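PDB 6TGF: exopolysaccharide biosynthesis protein from Pantoea stewartii subsp. stewartii DC283, which modifies the glycan biofilm of its bacterium, probably as a hydrolase built on a trimeric, tailspike-like parallel beta-helix. Local coordinates for residues B[122-134]-B[138-149]. Sequence-based numbering, arbitrary orientation.
Sequences LIANPSHAMALED and QTVFNIPDVSQP
Leu132 and the pair Val140 and Phe141 show how a classic beta bulge shifts the register of a hairpin by one residue, at the corner the chain turns at Val140. The carbonyl of Leu132 serves both opposing residues: Val140 N donates a firm bond to Leu132 O (2.7 Å), whereas Phe141 N reaches it only weakly, and Leu132 N in turn makes a weak bond to Phe141 O. Leu132 lies alongside both side chains, pointing the same way. Its CB meets Phe141 CD2 at 3.5 Å; CG, set anti to the backbone N (chi1 -178°), carries CD2 to Phe141 CE2 and Val140 CB.

Beyond the bulge the register is regular, Met130 N bonding Ile143 O at 2.9 Å and Ile143 N returning the bond to Met130 O. Past the paired strands, Val146 N donates to His128 O, and Val146 CG2 sits over one face of the His128 ring, 3.8 Å from its centroid, a CH-pi contact. His128 ND1 is itself fixed by Asn125 O (2.7 Å). Where the two strands join, Asp134 N donates to Gln138 O, and Asp134 OD1 accepts from Gln138 N on its syn side, 28° out of the carboxylate plane.

Outward, Met130 packs on Leu71 and Ile73, Glu133 forms a salt bridge with Arg81, and Thr139 O accepts from Asn66 of a neighbouring subunit. The whole is a bulged antiparallel beta hairpin whose second strand is the outermost, within this chain, of a four-stranded antiparallel sheet in the region matched to phage tailspike head-binding domains.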
loop_
_atom_site.group_PDB
_atom_site.type_symbol
_atom_site.label_atom_id
_atom_site.label_comp_id
_atom_site.label_asym_id
_atom_site.label_seq_id
_atom_site.Cartn_x
_atom_site.Cartn_y
_atom_site.Cartn_z
ATOM N N LEU B 122 -59.188 -2.047 -29.359
ATOM C CA LEU B 122 -59.312 -1.521 -30.743
ATOM C C LEU B 122 -58.288 -2.246 -31.623
ATOM O O LEU B 122 -57.080 -2.007 -31.432
ATOM C CB LEU B 122 -59.074 -0.007 -30.743
ATOM C CG LEU B 122 -60.110 0.830 -29.992
ATOM C CD1 LEU B 122 -59.739 2.305 -30.026
ATOM C CD2 LEU B 122 -61.505 0.627 -30.563
ATOM N N ILE B 123 -58.758 -3.122 -32.518
ATOM C CA ILE B 123 -57.908 -3.858 -33.502
ATOM C C ILE B 123 -57.864 -3.054 -34.807
ATOM O O ILE B 123 -58.934 -2.597 -35.262
ATOM C CB ILE B 123 -58.412 -5.302 -33.723
ATOM C CG1 ILE B 123 -58.230 -6.164 -32.470
ATOM C CG2 ILE B 123 -57.742 -5.940 -34.931
ATOM C CD1 ILE B 123 -59.480 -6.325 -31.648
ATOM N N ALA B 124 -56.665 -2.896 -35.375
ATOM C CA ALA B 124 -56.404 -2.236 -36.677
ATOM C C ALA B 124 -54.996 -2.605 -37.157
ATOM O O ALA B 124 -54.309 -3.371 -36.451
ATOM C CB ALA B 124 -56.569 -0.741 -36.541
ATOM N N ASN B 125 -54.594 -2.087 -38.320
ATOM C CA ASN B 125 -53.238 -2.274 -38.902
ATOM C C ASN B 125 -52.215 -1.684 -37.934
ATOM O O ASN B 125 -52.339 -0.522 -37.557
ATOM C CB ASN B 125 -53.135 -1.632 -40.289
ATOM C CG ASN B 125 -51.913 -2.066 -41.070
ATOM O OD1 ASN B 125 -50.859 -2.337 -40.498
ATOM N ND2 ASN B 125 -52.041 -2.119 -42.386
ATOM N N PRO B 126 -51.192 -2.452 -37.484
ATOM C CA PRO B 126 -50.134 -1.898 -36.637
ATOM C C PRO B 126 -49.447 -0.698 -37.308
ATOM O O PRO B 126 -49.046 0.213 -36.606
ATOM C CB PRO B 126 -49.154 -3.065 -36.426
ATOM C CG PRO B 126 -49.512 -4.072 -37.501
ATOM C CD PRO B 126 -50.993 -3.885 -37.746
ATOM N N SER B 127 -49.332 -0.732 -38.639
ATOM C CA SER B 127 -48.916 0.416 -39.486
ATOM C C SER B 127 -50.136 1.310 -39.733
ATOM O O SER B 127 -51.013 0.907 -40.520
ATOM C CB SER B 127 -48.297 -0.055 -40.779
ATOM O OG SER B 127 -47.692 1.025 -41.472
ATOM N N HIS B 128 -50.200 2.466 -39.064
ATOM C CA HIS B 128 -51.332 3.425 -39.153
ATOM C C HIS B 128 -50.888 4.831 -38.739
ATOM O O HIS B 128 -49.961 4.948 -37.914
ATOM C CB HIS B 128 -52.513 2.943 -38.297
ATOM C CG HIS B 128 -52.228 2.902 -36.833
ATOM N ND1 HIS B 128 -51.734 1.774 -36.208
ATOM C CD2 HIS B 128 -52.365 3.840 -35.869
ATOM C CE1 HIS B 128 -51.579 2.016 -34.924
ATOM N NE2 HIS B 128 -51.958 3.277 -34.689
ATOM N N ALA B 129 -51.532 5.849 -39.315
ATOM C CA ALA B 129 -51.537 7.246 -38.826
ATOM C C ALA B 129 -52.541 7.343 -37.674
ATOM O O ALA B 129 -53.543 6.601 -37.706
ATOM C CB ALA B 129 -51.900 8.192 -39.942
ATOM N N MET B 130 -52.280 8.218 -36.700
ATOM C CA MET B 130 -53.179 8.450 -35.540
ATOM C C MET B 130 -53.259 9.954 -35.257
ATOM O O MET B 130 -52.197 10.606 -35.195
ATOM C CB MET B 130 -52.676 7.714 -34.294
ATOM C CG MET B 130 -53.694 7.665 -33.170
ATOM S SD MET B 130 -53.000 6.987 -31.644
ATOM C CE MET B 130 -53.251 5.236 -31.922
ATOM N N ALA B 131 -54.482 10.470 -35.098
ATOM C CA ALA B 131 -54.783 11.891 -34.818
ATOM C C ALA B 131 -55.778 11.981 -33.657
ATOM O O ALA B 131 -56.783 11.245 -33.677
ATOM C CB ALA B 131 -55.323 12.554 -36.061
ATOM N N LEU B 132 -55.490 12.846 -32.679
ATOM C CA LEU B 132 -56.378 13.139 -31.525
ATOM C C LEU B 132 -56.669 14.643 -31.490
ATOM O O LEU B 132 -55.704 15.432 -31.461
ATOM C CB LEU B 132 -55.697 12.677 -30.233
ATOM C CG LEU B 132 -56.507 12.861 -28.950
ATOM C CD1 LEU B 132 -57.767 12.010 -28.963
ATOM C CD2 LEU B 132 -55.662 12.530 -27.731
ATOM N N GLU B 133 -57.956 15.008 -31.520
ATOM C CA GLU B 133 -58.462 16.380 -31.252
ATOM C C GLU B 133 -59.252 16.361 -29.940
ATOM O O GLU B 133 -59.811 15.296 -29.608
ATOM C CB GLU B 133 -59.374 16.868 -32.379
ATOM C CG GLU B 133 -58.650 17.150 -33.682
ATOM C CD GLU B 133 -59.499 17.832 -34.742
ATOM O OE1 GLU B 133 -60.740 17.786 -34.628
ATOM O OE2 GLU B 133 -58.915 18.413 -35.680
ATOM N N ASP B 134 -59.295 17.494 -29.234
ATOM C CA ASP B 134 -60.218 17.720 -28.089
ATOM C C ASP B 134 -61.583 18.116 -28.665
ATOM O O ASP B 134 -61.674 18.282 -29.899
ATOM C CB ASP B 134 -59.653 18.740 -27.093
ATOM C CG ASP B 134 -59.548 20.166 -27.611
ATOM O OD1 ASP B 134 -59.867 20.391 -28.795
ATOM O OD2 ASP B 134 -59.144 21.042 -26.820
ATOM N N GLN B 138 -59.029 21.438 -31.324
ATOM C CA GLN B 138 -57.562 21.622 -31.155
ATOM C C GLN B 138 -56.884 20.248 -31.199
ATOM O O GLN B 138 -57.306 19.367 -30.424
ATOM C CB GLN B 138 -57.253 22.312 -29.825
ATOM C CG GLN B 138 -57.857 23.703 -29.693
ATOM C CD GLN B 138 -57.522 24.356 -28.374
ATOM O OE1 GLN B 138 -57.276 23.689 -27.372
ATOM N NE2 GLN B 138 -57.515 25.678 -28.365
ATOM N N THR B 139 -55.877 20.075 -32.059
ATOM C CA THR B 139 -55.128 18.801 -32.234
ATOM C C THR B 139 -54.167 18.606 -31.055
ATOM O O THR B 139 -53.410 19.549 -30.752
ATOM C CB THR B 139 -54.365 18.764 -33.564
ATOM O OG1 THR B 139 -53.631 19.980 -33.696
ATOM C CG2 THR B 139 -55.273 18.587 -34.759
ATOM N N VAL B 140 -54.210 17.427 -30.427
ATOM C CA VAL B 140 -53.262 16.987 -29.360
ATOM C C VAL B 140 -52.079 16.302 -30.053
ATOM O O VAL B 140 -50.931 16.733 -29.826
ATOM C CB VAL B 140 -53.944 16.059 -28.334
ATOM C CG1 VAL B 140 -53.030 15.741 -27.160
ATOM C CG2 VAL B 140 -55.263 16.630 -27.832
ATOM N N PHE B 141 -52.361 15.276 -30.867
ATOM C CA PHE B 141 -51.404 14.628 -31.804
ATOM C C PHE B 141 -51.868 14.837 -33.247
ATOM O O PHE B 141 -53.072 15.059 -33.477
ATOM C CB PHE B 141 -51.309 13.110 -31.617
ATOM C CG PHE B 141 -51.258 12.595 -30.203
ATOM C CD1 PHE B 141 -50.115 12.744 -29.433
ATOM C CD2 PHE B 141 -52.331 11.899 -29.667
ATOM C CE1 PHE B 141 -50.066 12.244 -28.140
ATOM C CE2 PHE B 141 -52.279 11.399 -28.376
ATOM C CZ PHE B 141 -51.147 11.572 -27.615
ATOM N N ASN B 142 -50.922 14.737 -34.184
ATOM C CA ASN B 142 -51.171 14.502 -35.631
ATOM C C ASN B 142 -49.975 13.723 -36.187
ATOM O O ASN B 142 -49.062 14.355 -36.752
ATOM C CB ASN B 142 -51.433 15.806 -36.390
ATOM C CG ASN B 142 -51.814 15.581 -37.838
ATOM O OD1 ASN B 142 -52.259 14.497 -38.212
ATOM N ND2 ASN B 142 -51.654 16.604 -38.661
ATOM N N ILE B 143 -49.980 12.400 -36.001
ATOM C CA ILE B 143 -48.845 11.489 -36.336
ATOM C C ILE B 143 -49.189 10.745 -37.624
ATOM O O ILE B 143 -50.140 9.965 -37.653
ATOM C CB ILE B 143 -48.554 10.529 -35.165
ATOM C CG1 ILE B 143 -48.283 11.295 -33.867
ATOM C CG2 ILE B 143 -47.411 9.585 -35.511
ATOM C CD1 ILE B 143 -48.433 10.463 -32.615
ATOM N N PRO B 144 -48.425 10.957 -38.721
ATOM C CA PRO B 144 -48.723 10.321 -40.004
ATOM C C PRO B 144 -48.349 8.831 -40.041
ATOM O O PRO B 144 -48.912 8.115 -40.843
ATOM C CB PRO B 144 -47.872 11.127 -40.997
ATOM C CG PRO B 144 -46.682 11.578 -40.179
ATOM C CD PRO B 144 -47.226 11.808 -38.784
ATOM N N ASP B 145 -47.408 8.408 -39.192
ATOM C CA ASP B 145 -46.991 6.988 -39.044
ATOM C C ASP B 145 -46.439 6.791 -37.629
ATOM O O ASP B 145 -45.386 7.382 -37.322
ATOM C CB ASP B 145 -45.974 6.601 -40.121
ATOM C CG ASP B 145 -45.595 5.128 -40.133
ATOM O OD1 ASP B 145 -46.295 4.328 -39.476
ATOM O OD2 ASP B 145 -44.601 4.790 -40.808
ATOM N N VAL B 146 -47.126 5.983 -36.815
ATOM C CA VAL B 146 -46.780 5.722 -35.383
ATOM C C VAL B 146 -45.529 4.836 -35.311
ATOM O O VAL B 146 -45.004 4.668 -34.198
ATOM C CB VAL B 146 -47.959 5.099 -34.606
ATOM C CG1 VAL B 146 -49.193 5.988 -34.642
ATOM C CG2 VAL B 146 -48.297 3.691 -35.079
ATOM N N SER B 147 -45.073 4.293 -36.447
ATOM C CA SER B 147 -43.863 3.435 -36.565
ATOM C C SER B 147 -42.601 4.283 -36.779
ATOM O O SER B 147 -41.499 3.712 -36.679
ATOM C CB SER B 147 -44.034 2.426 -37.670
ATOM O OG SER B 147 -45.204 1.646 -37.466
ATOM N N GLN B 148 -42.748 5.586 -37.059
ATOM C CA GLN B 148 -41.616 6.530 -37.283
ATOM C C GLN B 148 -41.631 7.627 -36.221
ATOM O O GLN B 148 -42.692 8.139 -35.869
ATOM C CB GLN B 148 -41.696 7.159 -38.676
ATOM C CG GLN B 148 -41.540 6.160 -39.814
ATOM C CD GLN B 148 -40.270 5.354 -39.703
ATOM O OE1 GLN B 148 -39.199 5.885 -39.419
ATOM N NE2 GLN B 148 -40.384 4.054 -39.919
ATOM N N PRO B 149 -40.452 8.031 -35.691
ATOM C CA PRO B 149 -40.372 9.136 -34.734
ATOM C C PRO B 149 -40.474 10.507 -35.421
ATOM O O PRO B 149 -41.295 11.288 -34.976
ATOM C CB PRO B 149 -38.992 8.941 -34.092
ATOM C CG PRO B 149 -38.163 8.299 -35.186
ATOM C CD PRO B 149 -39.134 7.436 -35.968
HETATM O O HOH W 1 -45.283 2.024 -40.972
#